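Local coordinates for protein racemase (Pseudovibrio sp. JE062, PDB 3MKC) that is of unknown specific function but is named a racemase and has the two-domain build of the enolase superfamily, with a TIM-barrel-like C-terminal domain, at residues 178-183 / 189-194; 210-215 / 224-229; 79-84 / 120-125. All coordinates share one frame; numbering follows the deposited sequence.

Interaction 1. Residues 178-183 / 189-194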
ATOM      1  N   VAL A 178     -10.499  11.850   0.238  1.00 17.76           N
ATOM      2  CA  VAL A 178     -11.381  12.091  -0.896  1.00 18.60           C
ATOM      3  C   VAL A 178     -10.482  12.382  -2.084  1.00 20.44           C
ATOM      4  O   VAL A 178      -9.292  12.633  -1.909  1.00 20.92           O
ATOM      5  CB  VAL A 178     -12.293  13.299  -0.642  1.00 18.39           C
ATOM      6  CG1 VAL A 178     -13.172  13.036   0.575  1.00 18.37           C
ATOM      7  CG2 VAL A 178     -11.449  14.549  -0.433  1.00 17.14           C
ATOM      8  N   CYS A 179     -11.038  12.341  -3.290  1.00 19.89           N
ATOM      9  CA  CYS A 179     -10.250  12.605  -4.487  1.00 21.78           C
ATOM     10  C   CYS A 179     -10.922  13.636  -5.370  1.00 22.24           C
ATOM     11  O   CYS A 179     -12.133  13.850  -5.283  1.00 23.35           O
ATOM     12  CB  CYS A 179     -10.085  11.331  -5.317  1.00 22.35           C
ATOM     13  SG  CYS A 179      -9.647   9.854  -4.402  1.00 25.55           S
ATOM     14  N   VAL A 180     -10.124  14.275  -6.218  1.00 21.66           N
ATOM     15  CA  VAL A 180     -10.640  15.239  -7.175  1.00 21.27           C
ATOM     16  C   VAL A 180     -10.687  14.431  -8.465  1.00 22.23           C
ATOM     17  O   VAL A 180      -9.647  14.029  -8.987  1.00 20.97           O
ATOM     18  CB  VAL A 180      -9.682  16.441  -7.367  1.00 20.40           C
ATOM     19  CG1 VAL A 180     -10.232  17.383  -8.431  1.00 20.78           C
ATOM     20  CG2 VAL A 180      -9.513  17.194  -6.059  1.00 20.00           C
ATOM     21  N   PRO A 181     -11.892  14.153  -8.985  1.00 23.25           N
ATOM     22  CA  PRO A 181     -12.030  13.379 -10.223  1.00 24.41           C
ATOM     23  C   PRO A 181     -11.076  13.825 -11.334  1.00 25.37           C
ATOM     24  O   PRO A 181     -11.006  15.002 -11.672  1.00 25.54           O
ATOM     25  CB  PRO A 181     -13.495  13.588 -10.588  1.00 24.53           C
ATOM     26  CG  PRO A 181     -14.147  13.638  -9.242  1.00 24.47           C
ATOM     27  CD  PRO A 181     -13.213  14.565  -8.481  1.00 23.63           C
ATOM     28  N   ILE A 182     -10.354  12.865 -11.899  1.00 27.48           N
ATOM     29  CA  ILE A 182      -9.385  13.124 -12.962  1.00 29.71           C
ATOM     30  C   ILE A 182      -9.892  13.988 -14.114  1.00 31.71           C
ATOM     31  O   ILE A 182      -9.400  15.098 -14.338  1.00 33.29           O
ATOM     32  CB  ILE A 182      -8.876  11.806 -13.558  1.00 29.94           C
ATOM     33  CG1 ILE A 182      -8.287  10.935 -12.450  1.00 29.35           C
ATOM     34  CG2 ILE A 182      -7.844  12.086 -14.637  1.00 30.63           C
ATOM     35  CD1 ILE A 182      -7.702   9.624 -12.938  1.00 28.99           C
ATOM     36  N   LYS A 183     -10.867  13.473 -14.854  1.00 32.60           N
ATOM     37  CA  LYS A 183     -11.409  14.197 -15.994  1.00 33.42           C
ATOM     38  C   LYS A 183     -12.353  15.334 -15.617  1.00 33.89           C
ATOM     39  O   LYS A 183     -13.235  15.705 -16.393  1.00 35.04           O
ATOM     40  CB  LYS A 183     -12.112  13.223 -16.936  1.00 33.37           C
ATOM     41  CG  LYS A 183     -11.197  12.153 -17.512  1.00 34.99           C
ATOM     42  CD  LYS A 183     -11.961  11.252 -18.475  1.00 35.72           C
ATOM     43  CE  LYS A 183     -11.066  10.204 -19.119  1.00 36.63           C
ATOM     44  NZ  LYS A 183     -11.860   9.306 -20.013  1.00 37.05           N
ATOM     45  N   LYS A 189      -9.994  27.257  -8.340  1.00 26.69           N
ATOM     46  CA  LYS A 189     -10.922  27.874  -7.405  1.00 26.75           C
ATOM     47  C   LYS A 189     -12.109  26.955  -7.129  1.00 25.96           C
ATOM     48  O   LYS A 189     -12.618  26.904  -6.010  1.00 24.66           O
ATOM     49  CB  LYS A 189     -11.408  29.230  -7.931  1.00 27.39           C
ATOM     50  CG  LYS A 189     -10.812  30.400  -7.162  1.00 29.95           C
ATOM     51  CD  LYS A 189     -11.152  30.253  -5.677  1.00 32.73           C
ATOM     52  CE  LYS A 189     -10.233  31.055  -4.764  1.00 31.73           C
ATOM     53  NZ  LYS A 189     -10.536  30.737  -3.332  1.00 33.94           N
ATOM     54  N   GLU A 190     -12.532  26.217  -8.148  1.00 25.99           N
ATOM     55  CA  GLU A 190     -13.648  25.298  -8.000  1.00 27.21           C
ATOM     56  C   GLU A 190     -13.233  24.128  -7.115  1.00 26.43           C
ATOM     57  O   GLU A 190     -14.033  23.617  -6.329  1.00 26.63           O
ATOM     58  CB  GLU A 190     -14.102  24.785  -9.370  1.00 28.94           C
ATOM     59  CG  GLU A 190     -14.701  25.861 -10.268  1.00 30.81           C
ATOM     60  CD  GLU A 190     -15.107  25.322 -11.627  1.00 31.22           C
ATOM     61  OE1 GLU A 190     -14.228  24.834 -12.366  1.00 33.06           O
ATOM     62  OE2 GLU A 190     -16.307  25.381 -11.952  1.00 32.75           O
ATOM     63  N   VAL A 191     -11.980  23.700  -7.253  1.00 24.27           N
ATOM     64  CA  VAL A 191     -11.466  22.604  -6.445  1.00 22.14           C
ATOM     65  C   VAL A 191     -11.468  23.043  -4.986  1.00 21.49           C
ATOM     66  O   VAL A 191     -11.799  22.259  -4.098  1.00 20.91           O
ATOM     67  CB  VAL A 191     -10.025  22.217  -6.863  1.00 21.92           C
ATOM     68  CG1 VAL A 191      -9.453  21.182  -5.891  1.00 21.27           C
ATOM     69  CG2 VAL A 191     -10.039  21.654  -8.275  1.00 22.01           C
ATOM     70  N   ALA A 192     -11.105  24.300  -4.746  1.00 20.78           N
ATOM     71  CA  ALA A 192     -11.086  24.824  -3.389  1.00 20.94           C
ATOM     72  C   ALA A 192     -12.508  24.793  -2.832  1.00 21.56           C
ATOM     73  O   ALA A 192     -12.730  24.416  -1.681  1.00 22.46           O
ATOM     74  CB  ALA A 192     -10.553  26.239  -3.382  1.00 20.07           C
ATOM     75  N   TYR A 193     -13.461  25.197  -3.664  1.00 23.29           N
ATOM     76  CA  TYR A 193     -14.871  25.217  -3.290  1.00 23.93           C
ATOM     77  C   TYR A 193     -15.292  23.805  -2.914  1.00 23.79           C
ATOM     78  O   TYR A 193     -15.900  23.570  -1.867  1.00 23.82           O
ATOM     79  CB  TYR A 193     -15.717  25.710  -4.471  1.00 25.68           C
ATOM     80  CG  TYR A 193     -17.196  25.459  -4.294  1.00 26.44           C
ATOM     81  CD1 TYR A 193     -17.940  26.194  -3.374  1.00 27.94           C
ATOM     82  CD2 TYR A 193     -17.839  24.453  -5.012  1.00 27.87           C
ATOM     83  CE1 TYR A 193     -19.293  25.933  -3.170  1.00 29.12           C
ATOM     84  CE2 TYR A 193     -19.194  24.179  -4.814  1.00 29.47           C
ATOM     85  CZ  TYR A 193     -19.910  24.924  -3.892  1.00 29.90           C
ATOM     86  OH  TYR A 193     -21.242  24.656  -3.680  1.00 33.12           O
ATOM     87  N   TYR A 194     -14.945  22.871  -3.790  1.00 23.05           N
ATOM     88  CA  TYR A 194     -15.243  21.456  -3.627  1.00 22.57           C
ATOM     89  C   TYR A 194     -14.794  20.920  -2.270  1.00 23.07           C
ATOM     90  O   TYR A 194     -15.582  20.347  -1.517  1.00 23.05           O
ATOM     91  CB  TYR A 194     -14.542  20.694  -4.752  1.00 21.90           C
ATOM     92  CG  TYR A 194     -14.610  19.190  -4.696  1.00 23.03           C
ATOM     93  CD1 TYR A 194     -15.822  18.519  -4.818  1.00 22.35           C
ATOM     94  CD2 TYR A 194     -13.445  18.430  -4.590  1.00 22.44           C
ATOM     95  CE1 TYR A 194     -15.872  17.127  -4.845  1.00 22.42           C
ATOM     96  CE2 TYR A 194     -13.485  17.044  -4.618  1.00 23.48           C
ATOM     97  CZ  TYR A 194     -14.697  16.399  -4.747  1.00 22.58           C
ATOM     98  OH  TYR A 194     -14.731  15.027  -4.789  1.00 22.93           O
TER
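Tyr194 on helix 188-202 has CG trans to its backbone N (chi1 174°), which sends the phenol away from its own helix to the chain leaving strand 175-179, where the hydroxyl meets the backbone of Cys179. The contact belongs to a beta-alpha-beta unit of the TIM-barrel-like C-terminal domain, running from strand 175-179 through helix 188-202 to strand 207-211. Tyr194 OH donates to Cys179 O at 2.9 Å, nearly along the C=O axis, with a C=O...donor angle of 165°. That oxygen lies at the edge of the phenol ring, near its plane. Cys179 N, in turn, is hydrogen-bonded to the hydroxyl of Tyr161 on helix 154-170, and the same helix touches the Tyr194 ring. Trp186 adds a second aromatic group, its ring plane at about 60° to that of Tyr194. The rest of the contact is apolar. Val191, one helical turn before Tyr194, also holds CG1 trans to N, and this methyl meets Val180 CG2 at 4.0 Å, the two side chains crossing at about a right angle. Val180 CG2 also lies 4.2 Å from Tyr194 CE2, approaching the ring obliquely. Pro181 comes from the direction opposite to the tyrosine, its CD 4.0 Å from Tyr194 OH.

Interaction 2. Residues 210-215 / 224-229; sequences VDYLYR and RLLNSI
A tyrosine hydroxyl ends among methyl groups here: Tyr212 OH lies 3.5 Å from Leu226 CD2 and 3.7 Å from Ile229 CD1. The contact closes the first half of a beta-alpha-beta unit in the TIM-barrel-like domain, where strand 207-211 gives way to a loop and helix 219-228 returns along the outside of the barrel. Tyr212, directly after the strand, has CG beside its backbone N and trans to its carbonyl carbon, which carries the long phenol out toward the C-terminal end of the helix. Leu225 CD2 comes obliquely to the same ring, 4.1 Å from Tyr212 CE1, and Leu226 CD2 is likewise oblique to it. Ile229 comes from the opposite direction, its CD1 near the hydroxyl, with CG1 wedged between its own backbone N and carbonyl carbon (chi1 60°). One ring face of Tyr212 is covered from within its own segment by Val210 CG1, 3.5 Å above the plane and offset toward the rim. Leu195 of helix 188-202 and Ala237 of strand 236-238 also touch Tyr212. The chain around Tyr212 is held by an Asx turn: Leu213 N donates to Asp211 OD1 at 2.8 Å, from 43° out of the carboxylate plane. On the helix side, near the C-terminal end, Ser228 OG donates to Leu225 O at 2.8 Å with a C=O...donor angle of 126°.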
ATOM      1  N   VAL A 210      -6.559  14.491   0.980  1.00 15.71           N
ATOM      2  CA  VAL A 210      -6.999  14.754  -0.388  1.00 15.68           C
ATOM      3  C   VAL A 210      -6.020  14.241  -1.441  1.00 17.52           C
ATOM      4  O   VAL A 210      -4.811  14.481  -1.351  1.00 16.05           O
ATOM      5  CB  VAL A 210      -7.212  16.266  -0.624  1.00 15.61           C
ATOM      6  CG1 VAL A 210      -7.805  16.497  -2.013  1.00 16.58           C
ATOM      7  CG2 VAL A 210      -8.131  16.838   0.452  1.00 16.53           C
ATOM      8  N   ASP A 211      -6.562  13.538  -2.431  1.00 16.76           N
ATOM      9  CA  ASP A 211      -5.791  12.984  -3.539  1.00 17.50           C
ATOM     10  C   ASP A 211      -6.165  13.810  -4.760  1.00 18.25           C
ATOM     11  O   ASP A 211      -7.299  13.742  -5.239  1.00 19.06           O
ATOM     12  CB  ASP A 211      -6.169  11.511  -3.754  1.00 18.56           C
ATOM     13  CG  ASP A 211      -5.473  10.883  -4.958  1.00 17.20           C
ATOM     14  OD1 ASP A 211      -4.680  11.567  -5.634  1.00 19.05           O
ATOM     15  OD2 ASP A 211      -5.724   9.689  -5.225  1.00 17.08           O
ATOM     16  N   TYR A 212      -5.220  14.601  -5.253  1.00 16.96           N
ATOM     17  CA  TYR A 212      -5.477  15.455  -6.405  1.00 17.38           C
ATOM     18  C   TYR A 212      -5.277  14.732  -7.737  1.00 16.37           C
ATOM     19  O   TYR A 212      -5.482  15.307  -8.806  1.00 17.85           O
ATOM     20  CB  TYR A 212      -4.607  16.713  -6.304  1.00 16.83           C
ATOM     21  CG  TYR A 212      -4.949  17.569  -5.099  1.00 15.66           C
ATOM     22  CD1 TYR A 212      -5.907  18.578  -5.181  1.00 14.95           C
ATOM     23  CD2 TYR A 212      -4.343  17.342  -3.869  1.00 15.94           C
ATOM     24  CE1 TYR A 212      -6.252  19.344  -4.060  1.00 14.73           C
ATOM     25  CE2 TYR A 212      -4.676  18.091  -2.749  1.00 15.10           C
ATOM     26  CZ  TYR A 212      -5.632  19.093  -2.847  1.00 16.04           C
ATOM     27  OH  TYR A 212      -5.960  19.838  -1.732  1.00 15.05           O
ATOM     28  N   LEU A 213      -4.896  13.460  -7.657  1.00 17.33           N
ATOM     29  CA  LEU A 213      -4.696  12.620  -8.831  1.00 16.93           C
ATOM     30  C   LEU A 213      -3.847  13.194  -9.960  1.00 17.01           C
ATOM     31  O   LEU A 213      -4.185  13.051 -11.139  1.00 16.34           O
ATOM     32  CB  LEU A 213      -6.056  12.172  -9.387  1.00 18.22           C
ATOM     33  CG  LEU A 213      -6.774  11.139  -8.520  1.00 20.35           C
ATOM     34  CD1 LEU A 213      -8.254  11.062  -8.899  1.00 20.45           C
ATOM     35  CD2 LEU A 213      -6.093   9.786  -8.686  1.00 20.02           C
ATOM     36  N   TYR A 214      -2.754  13.855  -9.593  1.00 17.59           N
ATOM     37  CA  TYR A 214      -1.817  14.388 -10.570  1.00 17.03           C
ATOM     38  C   TYR A 214      -2.417  15.323 -11.615  1.00 18.56           C
ATOM     39  O   TYR A 214      -2.029  15.282 -12.780  1.00 17.48           O
ATOM     40  CB  TYR A 214      -1.131  13.212 -11.267  1.00 15.97           C
ATOM     41  CG  TYR A 214      -0.515  12.225 -10.298  1.00 16.64           C
ATOM     42  CD1 TYR A 214       0.640  12.547  -9.590  1.00 14.84           C
ATOM     43  CD2 TYR A 214      -1.113  10.983 -10.050  1.00 14.76           C
ATOM     44  CE1 TYR A 214       1.184  11.673  -8.667  1.00 15.21           C
ATOM     45  CE2 TYR A 214      -0.574  10.095  -9.121  1.00 14.07           C
ATOM     46  CZ  TYR A 214       0.579  10.453  -8.432  1.00 16.62           C
ATOM     47  OH  TYR A 214       1.118   9.606  -7.496  1.00 14.60           O
ATOM     48  N   ARG A 215      -3.342  16.182 -11.207  1.00 19.12           N
ATOM     49  CA  ARG A 215      -3.954  17.091 -12.169  1.00 21.11           C
ATOM     50  C   ARG A 215      -3.148  18.372 -12.386  1.00 20.14           C
ATOM     51  O   ARG A 215      -3.471  19.152 -13.274  1.00 20.96           O
ATOM     52  CB  ARG A 215      -5.381  17.450 -11.731  1.00 23.16           C
ATOM     53  CG  ARG A 215      -5.456  18.262 -10.461  1.00 26.52           C
ATOM     54  CD  ARG A 215      -6.894  18.416  -9.945  1.00 27.72           C
ATOM     55  NE  ARG A 215      -7.769  19.198 -10.821  1.00 27.60           N
ATOM     56  CZ  ARG A 215      -8.579  18.676 -11.740  1.00 29.68           C
ATOM     57  NH1 ARG A 215      -8.631  17.363 -11.921  1.00 29.86           N
ATOM     58  NH2 ARG A 215      -9.358  19.467 -12.470  1.00 28.48           N
ATOM     59  N   ARG A 224      -0.832  28.191  -4.401  1.00 17.13           N
ATOM     60  CA  ARG A 224      -1.932  29.144  -4.219  1.00 17.66           C
ATOM     61  C   ARG A 224      -3.168  28.415  -3.728  1.00 16.80           C
ATOM     62  O   ARG A 224      -3.832  28.851  -2.789  1.00 17.16           O
ATOM     63  CB  ARG A 224      -2.268  29.864  -5.527  1.00 20.49           C
ATOM     64  CG  ARG A 224      -1.525  31.159  -5.712  1.00 24.90           C
ATOM     65  CD  ARG A 224      -2.087  31.972  -6.872  1.00 27.28           C
ATOM     66  NE  ARG A 224      -1.362  33.231  -7.019  1.00 28.04           N
ATOM     67  CZ  ARG A 224      -1.568  34.102  -8.001  1.00 28.57           C
ATOM     68  NH1 ARG A 224      -2.484  33.849  -8.929  1.00 27.25           N
ATOM     69  NH2 ARG A 224      -0.849  35.218  -8.057  1.00 26.98           N
ATOM     70  N   LEU A 225      -3.478  27.299  -4.374  1.00 17.44           N
ATOM     71  CA  LEU A 225      -4.640  26.513  -3.991  1.00 16.80           C
ATOM     72  C   LEU A 225      -4.521  26.015  -2.556  1.00 17.61           C
ATOM     73  O   LEU A 225      -5.418  26.225  -1.745  1.00 17.26           O
ATOM     74  CB  LEU A 225      -4.809  25.323  -4.937  1.00 17.72           C
ATOM     75  CG  LEU A 225      -5.803  24.230  -4.531  1.00 17.31           C
ATOM     76  CD1 LEU A 225      -7.195  24.820  -4.350  1.00 17.88           C
ATOM     77  CD2 LEU A 225      -5.812  23.146  -5.591  1.00 15.39           C
ATOM     78  N   LEU A 226      -3.408  25.363  -2.235  1.00 16.73           N
ATOM     79  CA  LEU A 226      -3.233  24.842  -0.885  1.00 15.72           C
ATOM     80  C   LEU A 226      -3.209  25.939   0.170  1.00 15.52           C
ATOM     81  O   LEU A 226      -3.722  25.760   1.274  1.00 15.96           O
ATOM     82  CB  LEU A 226      -1.960  23.994  -0.805  1.00 15.28           C
ATOM     83  CG  LEU A 226      -1.963  22.740  -1.688  1.00 14.51           C
ATOM     84  CD1 LEU A 226      -0.691  21.943  -1.423  1.00 15.16           C
ATOM     85  CD2 LEU A 226      -3.194  21.877  -1.385  1.00 14.12           C
ATOM     86  N   ASN A 227      -2.628  27.086  -0.161  1.00 16.19           N
ATOM     87  CA  ASN A 227      -2.585  28.171   0.801  1.00 17.74           C
ATOM     88  C   ASN A 227      -3.970  28.743   1.085  1.00 18.94           C
ATOM     89  O   ASN A 227      -4.246  29.165   2.204  1.00 21.81           O
ATOM     90  CB  ASN A 227      -1.640  29.281   0.327  1.00 16.06           C
ATOM     91  CG  ASN A 227      -0.183  28.905   0.494  1.00 17.81           C
ATOM     92  OD1 ASN A 227       0.158  28.111   1.368  1.00 19.16           O
ATOM     93  ND2 ASN A 227       0.687  29.484  -0.329  1.00 17.24           N
ATOM     94  N   SER A 228      -4.849  28.727   0.092  1.00 20.26           N
ATOM     95  CA  SER A 228      -6.193  29.281   0.275  1.00 21.31           C
ATOM     96  C   SER A 228      -7.142  28.391   1.076  1.00 22.95           C
ATOM     97  O   SER A 228      -8.205  28.843   1.504  1.00 22.30           O
ATOM     98  CB  SER A 228      -6.824  29.598  -1.085  1.00 21.34           C
ATOM     99  OG  SER A 228      -7.198  28.415  -1.766  1.00 21.70           O
ATOM    100  N   ILE A 229      -6.772  27.130   1.277  1.00 21.92           N
ATOM    101  CA  ILE A 229      -7.631  26.224   2.036  1.00 23.47           C
ATOM    102  C   ILE A 229      -6.969  25.762   3.326  1.00 22.99           C
ATOM    103  O   ILE A 229      -7.272  24.692   3.850  1.00 23.30           O
ATOM    104  CB  ILE A 229      -8.035  24.992   1.205  1.00 22.24           C
ATOM    105  CG1 ILE A 229      -6.790  24.206   0.785  1.00 22.65           C
ATOM    106  CG2 ILE A 229      -8.843  25.436  -0.013  1.00 21.30           C
ATOM    107  CD1 ILE A 229      -7.114  22.944   0.017  1.00 21.31           C
TER

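Interaction 3. Residues 79-84 / 120-125; sequences LPIEIN and KQLGVP
The type I beta turn Leu79-Glu82, which leads into helix 83-93 of the N-terminal domain, brings its two central residues, Pro80 and Ile81, against Gln121 and Leu122 at the C-terminal end of helix 102-122. The turn is closed by Glu82 N hydrogen-bonding to Leu79 O at 3.0 Å, and Glu82 then occupies the N-cap position of the helix. Pro80 presents its ring to the Gln121 amide, the two side chains crossing at about a right angle: Gln121 OE1 sits 3.5 Å from both CB and CG of Pro80, and Gln121 NE2 is 3.6 Å from Pro80 CG. An extended chain beyond CG carries the glutamine amide across to the proline, while its NE2 is held by hydrogen bonds to Asp38 OD2 and Ala10 O, which probably fixes the orientation of the amide. Alongside, Ile81 CD1 meets Leu122 CD1 at 3.6 Å, again with side chains crossing at about a right angle; Ile81 CG1 trans to N (chi1 -177°) and a chi2 of 60° direct CD1 to that methyl. Just past Leu122 the helix ends at Gly123, whose positive phi lets the chain turn off. Val9, from the N-terminal loop, touches Ile81, Gln121 and Leu122, Pro80 packs on Leu117 within helix 102-122, and Leu122 rests on Leu129 of helix 126-129.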
ATOM      1  N   LEU A  79      15.313 -21.090   3.481  1.00 18.45           N
ATOM      2  CA  LEU A  79      14.429 -21.172   4.638  1.00 18.78           C
ATOM      3  C   LEU A  79      13.688 -19.837   4.693  1.00 19.21           C
ATOM      4  O   LEU A  79      14.315 -18.779   4.756  1.00 18.72           O
ATOM      5  CB  LEU A  79      15.251 -21.394   5.909  1.00 19.81           C
ATOM      6  CG  LEU A  79      16.113 -22.666   5.889  1.00 21.08           C
ATOM      7  CD1 LEU A  79      16.950 -22.771   7.159  1.00 22.17           C
ATOM      8  CD2 LEU A  79      15.212 -23.878   5.740  1.00 20.71           C
ATOM      9  N   PRO A  80      12.344 -19.874   4.663  1.00 18.70           N
ATOM     10  CA  PRO A  80      11.430 -18.725   4.692  1.00 18.08           C
ATOM     11  C   PRO A  80      11.708 -17.685   5.772  1.00 17.93           C
ATOM     12  O   PRO A  80      11.364 -16.511   5.611  1.00 16.16           O
ATOM     13  CB  PRO A  80      10.063 -19.377   4.875  1.00 20.79           C
ATOM     14  CG  PRO A  80      10.233 -20.705   4.225  1.00 19.49           C
ATOM     15  CD  PRO A  80      11.579 -21.130   4.731  1.00 18.90           C
ATOM     16  N   ILE A  81      12.321 -18.119   6.869  1.00 16.20           N
ATOM     17  CA  ILE A  81      12.635 -17.233   7.981  1.00 17.73           C
ATOM     18  C   ILE A  81      13.697 -16.176   7.645  1.00 17.16           C
ATOM     19  O   ILE A  81      13.732 -15.120   8.267  1.00 18.03           O
ATOM     20  CB  ILE A  81      13.091 -18.047   9.221  1.00 18.03           C
ATOM     21  CG1 ILE A  81      13.357 -17.113  10.402  1.00 19.49           C
ATOM     22  CG2 ILE A  81      14.358 -18.832   8.899  1.00 19.25           C
ATOM     23  CD1 ILE A  81      12.157 -16.300  10.834  1.00 24.75           C
ATOM     24  N   GLU A  82      14.552 -16.451   6.663  1.00 16.37           N
ATOM     25  CA  GLU A  82      15.597 -15.495   6.283  1.00 17.04           C
ATOM     26  C   GLU A  82      15.057 -14.539   5.223  1.00 16.38           C
ATOM     27  O   GLU A  82      15.610 -14.426   4.127  1.00 15.34           O
ATOM     28  CB  GLU A  82      16.822 -16.232   5.731  1.00 18.77           C
ATOM     29  CG  GLU A  82      17.347 -17.329   6.644  1.00 21.39           C
ATOM     30  CD  GLU A  82      18.740 -17.781   6.262  1.00 23.63           C
ATOM     31  OE1 GLU A  82      18.920 -18.290   5.141  1.00 25.72           O
ATOM     32  OE2 GLU A  82      19.663 -17.617   7.084  1.00 26.36           O
ATOM     33  N   ILE A  83      13.983 -13.839   5.562  1.00 15.52           N
ATOM     34  CA  ILE A  83      13.351 -12.922   4.625  1.00 15.61           C
ATOM     35  C   ILE A  83      14.265 -11.821   4.119  1.00 14.49           C
ATOM     36  O   ILE A  83      14.261 -11.510   2.931  1.00 15.71           O
ATOM     37  CB  ILE A  83      12.101 -12.279   5.243  1.00 15.50           C
ATOM     38  CG1 ILE A  83      11.219 -13.373   5.851  1.00 16.05           C
ATOM     39  CG2 ILE A  83      11.333 -11.511   4.180  1.00 16.02           C
ATOM     40  CD1 ILE A  83       9.946 -12.862   6.497  1.00 17.55           C
ATOM     41  N   ASN A  84      15.045 -11.237   5.018  1.00 15.08           N
ATOM     42  CA  ASN A  84      15.956 -10.158   4.657  1.00 14.64           C
ATOM     43  C   ASN A  84      17.028 -10.629   3.675  1.00 14.65           C
ATOM     44  O   ASN A  84      17.338  -9.942   2.698  1.00 13.55           O
ATOM     45  CB  ASN A  84      16.612  -9.604   5.922  1.00 17.58           C
ATOM     46  CG  ASN A  84      17.529  -8.434   5.640  1.00 20.60           C
ATOM     47  OD1 ASN A  84      18.756  -8.569   5.664  1.00 23.49           O
ATOM     48  ND2 ASN A  84      16.941  -7.275   5.371  1.00 17.52           N
ATOM     49  N   LYS A 120       3.545 -18.695   9.574  1.00 19.58           N
ATOM     50  CA  LYS A 120       2.799 -19.942   9.693  1.00 19.79           C
ATOM     51  C   LYS A 120       3.675 -21.102  10.137  1.00 20.10           C
ATOM     52  O   LYS A 120       3.221 -21.968  10.883  1.00 21.68           O
ATOM     53  CB  LYS A 120       2.083 -20.251   8.374  1.00 20.21           C
ATOM     54  CG  LYS A 120       0.918 -19.294   8.110  1.00 18.96           C
ATOM     55  CD  LYS A 120       0.367 -19.394   6.691  1.00 22.12           C
ATOM     56  CE  LYS A 120      -0.345 -20.711   6.428  1.00 20.78           C
ATOM     57  NZ  LYS A 120      -0.967 -20.722   5.063  1.00 19.81           N
ATOM     58  N   GLN A 121       4.932 -21.120   9.701  1.00 19.21           N
ATOM     59  CA  GLN A 121       5.846 -22.180  10.107  1.00 19.47           C
ATOM     60  C   GLN A 121       6.144 -22.043  11.601  1.00 20.04           C
ATOM     61  O   GLN A 121       6.129 -23.024  12.347  1.00 19.97           O
ATOM     62  CB  GLN A 121       7.174 -22.102   9.333  1.00 18.71           C
ATOM     63  CG  GLN A 121       7.103 -22.337   7.819  1.00 16.87           C
ATOM     64  CD  GLN A 121       8.487 -22.374   7.179  1.00 19.40           C
ATOM     65  OE1 GLN A 121       9.368 -21.593   7.543  1.00 18.67           O
ATOM     66  NE2 GLN A 121       8.683 -23.275   6.215  1.00 17.50           N
ATOM     67  N   LEU A 122       6.411 -20.812  12.033  1.00 20.23           N
ATOM     68  CA  LEU A 122       6.749 -20.534  13.421  1.00 19.40           C
ATOM     69  C   LEU A 122       5.541 -20.354  14.329  1.00 19.81           C
ATOM     70  O   LEU A 122       5.686 -20.232  15.548  1.00 19.77           O
ATOM     71  CB  LEU A 122       7.623 -19.281  13.493  1.00 19.79           C
ATOM     72  CG  LEU A 122       8.971 -19.361  12.777  1.00 19.08           C
ATOM     73  CD1 LEU A 122       9.590 -17.970  12.686  1.00 21.22           C
ATOM     74  CD2 LEU A 122       9.883 -20.312  13.520  1.00 20.35           C
ATOM     75  N   GLY A 123       4.354 -20.329  13.737  1.00 19.79           N
ATOM     76  CA  GLY A 123       3.151 -20.154  14.523  1.00 20.66           C
ATOM     77  C   GLY A 123       3.100 -18.802  15.209  1.00 21.63           C
ATOM     78  O   GLY A 123       2.682 -18.700  16.361  1.00 19.92           O
ATOM     79  N   VAL A 124       3.538 -17.761  14.505  1.00 20.71           N
ATOM     80  CA  VAL A 124       3.518 -16.413  15.063  1.00 21.14           C
ATOM     81  C   VAL A 124       3.018 -15.433  14.012  1.00 19.42           C
ATOM     82  O   VAL A 124       3.287 -15.599  12.821  1.00 19.23           O
ATOM     83  CB  VAL A 124       4.920 -15.965  15.534  1.00 21.40           C
ATOM     84  CG1 VAL A 124       5.467 -16.957  16.541  1.00 22.07           C
ATOM     85  CG2 VAL A 124       5.868 -15.837  14.348  1.00 22.94           C
ATOM     86  N   PRO A 125       2.267 -14.406  14.436  1.00 19.45           N
ATOM     87  CA  PRO A 125       1.738 -13.407  13.502  1.00 18.47           C
ATOM     88  C   PRO A 125       2.870 -12.647  12.828  1.00 17.57           C
ATOM     89  O   PRO A 125       3.951 -12.498  13.396  1.00 17.26           O
ATOM     90  CB  PRO A 125       0.884 -12.510  14.395  1.00 19.95           C
ATOM     91  CG  PRO A 125       1.539 -12.640  15.737  1.00 23.31           C
ATOM     92  CD  PRO A 125       1.851 -14.110  15.817  1.00 19.96           C
TER

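How the interactions relate
From the N terminus, interaction 3 comes first: 79-84 meets 120-125 after a 35-residue, mostly helical excursion, tying the start of helix 83-93 to the end of helix 102-122 in the N-terminal domain. Interactions 1 and 2 follow in series within the barrel-like domain, each closing a short strand-to-helix connection, with five and eight residues between the segments, the eight mostly helical; no two loops nest or cross. They are neighbours, centres 8 Å apart, because strands 175-179 and 207-211 pair in one sheet: Val178 O lies 2.9 Å from Asp211 N, a probable hydrogen bond. Interaction 3 lies on the opposite side of the chain's centre, its centre about 45 Å from that of interaction 1.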